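Long-range contacts in adenosyl-chloride synthase (Thermotoga maritima, PDB 2ZBV), which probably cleaves S-adenosyl-L-methionine with a halide or water as nucleophile, and binds adenosine: residues H48-A53 with G94-V99; K81-Q86 with G104-R109. All blocks are in the same frame, centred on the assembly; numbering follows the deposited sequence.

Contact 1 of 2, residues H48-A53 with G94-V99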
loop_
_atom_site.group_PDB
_atom_site.type_symbol
_atom_site.label_atom_id
_atom_site.label_comp_id
_atom_site.label_asym_id
_atom_site.label_seq_id
_atom_site.Cartn_x
_atom_site.Cartn_y
_atom_site.Cartn_z
ATOM N N HIS A 48 6.026 -18.965 3.003
ATOM C CA HIS A 48 4.939 -19.138 3.969
ATOM C C HIS A 48 3.730 -18.261 3.646
ATOM O O HIS A 48 2.595 -18.741 3.635
ATOM C CB HIS A 48 5.433 -18.817 5.378
ATOM C CG HIS A 48 6.316 -19.875 5.958
ATOM N ND1 HIS A 48 5.857 -21.140 6.256
ATOM C CD2 HIS A 48 7.629 -19.860 6.289
ATOM C CE1 HIS A 48 6.851 -21.860 6.746
ATOM N NE2 HIS A 48 7.937 -21.106 6.777
ATOM N N VAL A 49 3.972 -16.973 3.402
ATOM C CA VAL A 49 2.889 -16.037 3.069
ATOM C C VAL A 49 2.134 -16.509 1.823
ATOM O O VAL A 49 0.909 -16.429 1.758
ATOM C CB VAL A 49 3.425 -14.604 2.789
ATOM C CG1 VAL A 49 2.276 -13.713 2.320
ATOM C CG2 VAL A 49 4.046 -14.005 4.067
ATOM N N LEU A 50 2.877 -16.999 0.838
ATOM C CA LEU A 50 2.287 -17.488 -0.411
ATOM C C LEU A 50 1.305 -18.624 -0.149
ATOM O O LEU A 50 0.161 -18.595 -0.597
ATOM C CB LEU A 50 3.385 -17.992 -1.346
ATOM C CG LEU A 50 2.891 -18.674 -2.624
ATOM C CD1 LEU A 50 2.178 -17.653 -3.499
ATOM C CD2 LEU A 50 4.087 -19.283 -3.368
ATOM N N TYR A 51 1.754 -19.637 0.577
ATOM C CA TYR A 51 0.871 -20.760 0.871
ATOM C C TYR A 51 -0.396 -20.318 1.606
ATOM O O TYR A 51 -1.508 -20.608 1.178
ATOM C CB TYR A 51 1.600 -21.808 1.704
ATOM C CG TYR A 51 0.664 -22.861 2.243
ATOM C CD1 TYR A 51 -0.054 -23.691 1.380
ATOM C CD2 TYR A 51 0.462 -23.002 3.617
ATOM C CE1 TYR A 51 -0.954 -24.636 1.873
ATOM C CE2 TYR A 51 -0.439 -23.945 4.120
ATOM C CZ TYR A 51 -1.140 -24.754 3.242
ATOM O OH TYR A 51 -2.036 -25.670 3.734
ATOM N N ARG A 52 -0.225 -19.610 2.715
ATOM C CA ARG A 52 -1.375 -19.161 3.491
ATOM C C ARG A 52 -2.360 -18.319 2.693
ATOM O O ARG A 52 -3.570 -18.514 2.794
ATOM C CB ARG A 52 -0.882 -18.435 4.745
ATOM C CG ARG A 52 -0.028 -19.375 5.576
ATOM C CD ARG A 52 0.552 -18.790 6.830
ATOM N NE ARG A 52 1.516 -19.742 7.379
ATOM C CZ ARG A 52 1.993 -19.705 8.617
ATOM N NH1 ARG A 52 1.598 -18.758 9.457
ATOM N NH2 ARG A 52 2.874 -20.618 9.007
ATOM N N ALA A 53 -1.862 -17.400 1.878
ATOM C CA ALA A 53 -2.774 -16.590 1.078
ATOM C C ALA A 53 -3.472 -17.423 -0.002
ATOM O O ALA A 53 -4.654 -17.206 -0.284
ATOM C CB ALA A 53 -2.029 -15.446 0.430
ATOM N N GLY A 94 13.290 -21.761 -4.315
ATOM C CA GLY A 94 12.712 -22.298 -3.097
ATOM C C GLY A 94 11.487 -21.562 -2.573
ATOM O O GLY A 94 10.861 -22.022 -1.619
ATOM N N VAL A 95 11.130 -20.429 -3.177
ATOM C CA VAL A 95 9.960 -19.688 -2.709
ATOM C C VAL A 95 8.661 -20.510 -2.819
ATOM O O VAL A 95 7.718 -20.307 -2.048
ATOM C CB VAL A 95 9.808 -18.319 -3.451
ATOM C CG1 VAL A 95 9.448 -18.521 -4.935
ATOM C CG2 VAL A 95 8.752 -17.472 -2.748
ATOM N N LEU A 96 8.621 -21.462 -3.753
ATOM C CA LEU A 96 7.432 -22.303 -3.932
ATOM C C LEU A 96 7.478 -23.581 -3.101
ATOM O O LEU A 96 6.661 -24.484 -3.300
ATOM C CB LEU A 96 7.256 -22.677 -5.408
ATOM C CG LEU A 96 7.085 -21.510 -6.386
ATOM C CD1 LEU A 96 6.869 -22.042 -7.799
ATOM C CD2 LEU A 96 5.909 -20.638 -5.942
ATOM N N THR A 97 8.421 -23.649 -2.168
ATOM C CA THR A 97 8.587 -24.825 -1.317
ATOM C C THR A 97 7.337 -25.268 -0.559
ATOM O O THR A 97 6.970 -26.449 -0.600
ATOM C CB THR A 97 9.712 -24.610 -0.282
ATOM O OG1 THR A 97 10.974 -24.556 -0.950
ATOM C CG2 THR A 97 9.739 -25.745 0.733
ATOM N N VAL A 98 6.682 -24.332 0.129
ATOM C CA VAL A 98 5.503 -24.673 0.917
ATOM C C VAL A 98 4.289 -25.105 0.089
ATOM O O VAL A 98 3.673 -26.123 0.396
ATOM C CB VAL A 98 5.107 -23.514 1.874
ATOM C CG1 VAL A 98 4.035 -23.995 2.858
ATOM C CG2 VAL A 98 6.340 -23.021 2.648
ATOM N N VAL A 99 3.933 -24.358 -0.955
ATOM C CA VAL A 99 2.784 -24.768 -1.765
ATOM C C VAL A 99 3.046 -26.129 -2.414
ATOM O O VAL A 99 2.142 -26.961 -2.506
ATOM C CB VAL A 99 2.447 -23.752 -2.878
ATOM C CG1 VAL A 99 1.819 -22.508 -2.269
ATOM C CG2 VAL A 99 3.707 -23.402 -3.680
#
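With CG anti to the backbone N in both Leu50 (chi1 173°) and Tyr51 (chi1 170°), two successive side chains of helix 43-54 lean toward the start of helix 97-103, and Val98 answers with CG1 likewise anti to its own N (chi1 -170°). The result illustrates how branched residues settle between two helices without polar links across the interface. Val98 divides its methyls between two partners one turn apart: CG1 lies 3.5 Å from Tyr51 CB, the two side chains crossing almost perpendicularly, while CG2 sits over a face of the His48 imidazole, 4.1 Å from ND1. Val99 turns CG1 beside its backbone N, which sets this methyl near the plane of the Tyr51 ring, at its edge, and brings it to 3.7 Å from Tyr51 CA. The helix backbone itself is thus part of the surface being packed. Val99 CG1 also lies 4.0 Å from Leu50 CG. On the side facing the sheet the fit becomes tight: Leu50 CD2 and Leu96 CD2 meet tip to tip at 3.4 Å, closer than carbon atoms usually pack. The approach to the helix is fixed by a type I turn from Gly94 to Thr97, with Leu96 at the N-cap position. Gly94 O takes two bonds from Thr97, one from the backbone N and a short one from OG1 (2.6 Å), the latter on a carbonyl lone pair. Phe88 of strand 87-91 touches Leu50, Leu96 and Val99, flooring the interface with the central sheet. Tyr103, later in helix 97-103, meets the Tyr51 ring, and strand 169-177 packs against His48 through Ala175.

Contact 2 of 2, residues K81-Q86 with G104-R109; sequences KTKNDQ and GVAEIR
This is an antiparallel strand pairing at the border of the six-stranded mixed sheet, where strand 77-82 meets 105-110, the outermost strand within the chain. Its register is broken once. Lys81 N gives a hydrogen bond to Glu107 O (2.8 Å), nearly along the C=O axis, but Lys81 O accepts two, from Ala106 N at 2.8 Å and from Glu107 N at 3.2 Å, both in the carbonyl plane. One carbonyl thereby serves two consecutive amides, and the extra residue shifts the pairing, so that Thr82 lies across from Val105 as a non-hydrogen-bonded pair. A fourth bond, Lys83 N to Gly104 O (2.9 Å), reaches its acceptor from above the carbonyl plane. The extended Lys83 chain then runs over Gly104, bringing CE to 3.4 Å from Val105 O; a CB on the glycine would crowd Lys83 CD and, at these backbone angles, jam against the preceding carbonyl O, which by itself calls for glycine. Thr82 holds OG1 in the crowded position between backbone N and carbonyl carbon (chi1 45°), from where it donates a very short bond to Asn84 OD1 (2.5 Å), while CG2 rests near Gly104 O. A valine here would lose that hydroxyl bond and would probably loosen the turn from Thr82 to Asp85. Farther along, Glu107 OE2 takes the NE of Arg109 at 2.6 Å, a salt bridge in which OE2 lies in the guanidinium plane while NE comes from above the carboxylate plane. Ala106 and Glu107 together facing Lys81 make a classic beta bulge, here in the outermost strand 105-110.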
loop_
_atom_site.group_PDB
_atom_site.type_symbol
_atom_site.label_atom_id
_atom_site.label_comp_id
_atom_site.label_asym_id
_atom_site.label_seq_id
_atom_site.Cartn_x
_atom_site.Cartn_y
_atom_site.Cartn_z
ATOM N N LYS A 81 2.572 -26.067 -11.428
ATOM C CA LYS A 81 1.145 -26.344 -11.347
ATOM C C LYS A 81 0.997 -27.308 -10.183
ATOM O O LYS A 81 1.627 -28.369 -10.155
ATOM C CB LYS A 81 0.627 -26.997 -12.627
ATOM C CG LYS A 81 -0.877 -27.249 -12.614
ATOM C CD LYS A 81 -1.311 -28.083 -13.814
ATOM C CE LYS A 81 -2.778 -28.482 -13.716
ATOM N NZ LYS A 81 -3.145 -29.497 -14.760
ATOM N N THR A 82 0.191 -26.923 -9.203
ATOM C CA THR A 82 -0.023 -27.759 -8.037
ATOM C C THR A 82 -1.265 -28.613 -8.244
ATOM O O THR A 82 -2.146 -28.267 -9.033
ATOM C CB THR A 82 -0.148 -26.899 -6.758
ATOM O OG1 THR A 82 -1.011 -25.787 -7.005
ATOM C CG2 THR A 82 1.215 -26.389 -6.344
ATOM N N LYS A 83 -1.335 -29.728 -7.529
ATOM C CA LYS A 83 -2.460 -30.641 -7.688
ATOM C C LYS A 83 -3.827 -30.100 -7.292
ATOM O O LYS A 83 -4.831 -30.789 -7.447
ATOM C CB LYS A 83 -2.160 -31.947 -6.962
ATOM C CG LYS A 83 -0.996 -32.689 -7.598
ATOM C CD LYS A 83 -0.641 -33.962 -6.861
ATOM C CE LYS A 83 0.447 -34.716 -7.607
ATOM N NZ LYS A 83 0.888 -35.931 -6.878
ATOM N N ASN A 84 -3.869 -28.866 -6.793
ATOM C CA ASN A 84 -5.139 -28.252 -6.416
ATOM C C ASN A 84 -5.538 -27.280 -7.523
ATOM O O ASN A 84 -6.406 -26.426 -7.346
ATOM C CB ASN A 84 -5.019 -27.527 -5.064
ATOM C CG ASN A 84 -4.062 -26.356 -5.110
ATOM O OD1 ASN A 84 -3.016 -26.432 -5.747
ATOM N ND2 ASN A 84 -4.410 -25.269 -4.422
ATOM N N ASP A 85 -4.876 -27.421 -8.668
ATOM C CA ASP A 85 -5.150 -26.607 -9.845
ATOM C C ASP A 85 -4.807 -25.127 -9.777
ATOM O O ASP A 85 -5.540 -24.298 -10.310
ATOM C CB ASP A 85 -6.616 -26.759 -10.251
ATOM C CG ASP A 85 -6.910 -28.111 -10.861
ATOM O OD1 ASP A 85 -8.108 -28.452 -11.001
ATOM O OD2 ASP A 85 -5.943 -28.829 -11.209
ATOM N N GLN A 86 -3.701 -24.789 -9.124
ATOM C CA GLN A 86 -3.276 -23.393 -9.067
ATOM C C GLN A 86 -1.936 -23.263 -9.787
ATOM O O GLN A 86 -1.165 -24.224 -9.861
ATOM C CB GLN A 86 -3.156 -22.909 -7.619
ATOM C CG GLN A 86 -4.493 -22.784 -6.913
ATOM C CD GLN A 86 -4.373 -22.132 -5.553
ATOM O OE1 GLN A 86 -3.449 -22.423 -4.799
ATOM N NE2 GLN A 86 -5.321 -21.254 -5.226
ATOM N N GLY A 104 1.138 -30.577 -3.376
ATOM C CA GLY A 104 1.628 -31.609 -4.270
ATOM C C GLY A 104 1.901 -30.980 -5.629
ATOM O O GLY A 104 1.165 -30.100 -6.073
ATOM N N VAL A 105 2.956 -31.435 -6.295
ATOM C CA VAL A 105 3.338 -30.891 -7.593
ATOM C C VAL A 105 2.779 -31.707 -8.752
ATOM O O VAL A 105 3.038 -32.904 -8.864
ATOM C CB VAL A 105 4.874 -30.839 -7.731
ATOM C CG1 VAL A 105 5.256 -30.212 -9.062
ATOM C CG2 VAL A 105 5.470 -30.053 -6.567
ATOM N N ALA A 106 2.019 -31.049 -9.620
ATOM C CA ALA A 106 1.434 -31.720 -10.769
ATOM C C ALA A 106 2.351 -31.615 -11.987
ATOM O O ALA A 106 2.512 -32.574 -12.742
ATOM C CB ALA A 106 0.070 -31.114 -11.086
ATOM N N GLU A 107 2.968 -30.453 -12.165
ATOM C CA GLU A 107 3.838 -30.231 -13.313
ATOM C C GLU A 107 4.674 -28.970 -13.143
ATOM O O GLU A 107 4.199 -27.985 -12.576
ATOM C CB GLU A 107 2.975 -30.096 -14.564
ATOM C CG GLU A 107 3.716 -29.866 -15.859
ATOM C CD GLU A 107 2.758 -29.711 -17.029
ATOM O OE1 GLU A 107 1.832 -30.543 -17.150
ATOM O OE2 GLU A 107 2.922 -28.766 -17.827
ATOM N N ILE A 108 5.909 -29.010 -13.642
ATOM C CA ILE A 108 6.815 -27.867 -13.581
ATOM C C ILE A 108 7.393 -27.598 -14.975
ATOM O O ILE A 108 7.869 -28.515 -15.647
ATOM C CB ILE A 108 8.004 -28.116 -12.639
ATOM C CG1 ILE A 108 7.522 -28.633 -11.286
ATOM C CG2 ILE A 108 8.776 -26.819 -12.441
ATOM C CD1 ILE A 108 8.664 -29.063 -10.375
ATOM N N ARG A 109 7.349 -26.338 -15.392
ATOM C CA ARG A 109 7.860 -25.920 -16.697
ATOM C C ARG A 109 8.930 -24.848 -16.524
ATOM O O ARG A 109 8.853 -24.024 -15.609
ATOM C CB ARG A 109 6.738 -25.302 -17.534
ATOM C CG ARG A 109 5.591 -26.223 -17.856
ATOM C CD ARG A 109 5.916 -27.032 -19.078
ATOM N NE ARG A 109 4.950 -28.096 -19.288
ATOM C CZ ARG A 109 4.995 -28.944 -20.307
ATOM N NH1 ARG A 109 5.959 -28.837 -21.209
ATOM N NH2 ARG A 109 4.093 -29.908 -20.409
#

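How the contacts relate
Helix 97-103 leads through Gly104 straight into strand 105-110, so the partner segments of contact 1 and contact 2 follow one another, and along the chain the four segments alternate. The centres lie 13 Å apart, and the two touch where Val99 O comes 4.0 Å from Thr82 CG2. Tyr103, already in touch with contact 1, also touches Thr82, Asn84 and Gln86. Gln86 NE2 also hydrogen-bonds to Ser54 O, joining the residue after the turn to the end of helix 43-54. Contact 1 is nearer the pocket, the Val95 side chain being about 9 Å from bound adenosine and about 8 Å from that of Asp68, whereas contact 2 lies at the surface, away from the binding sites.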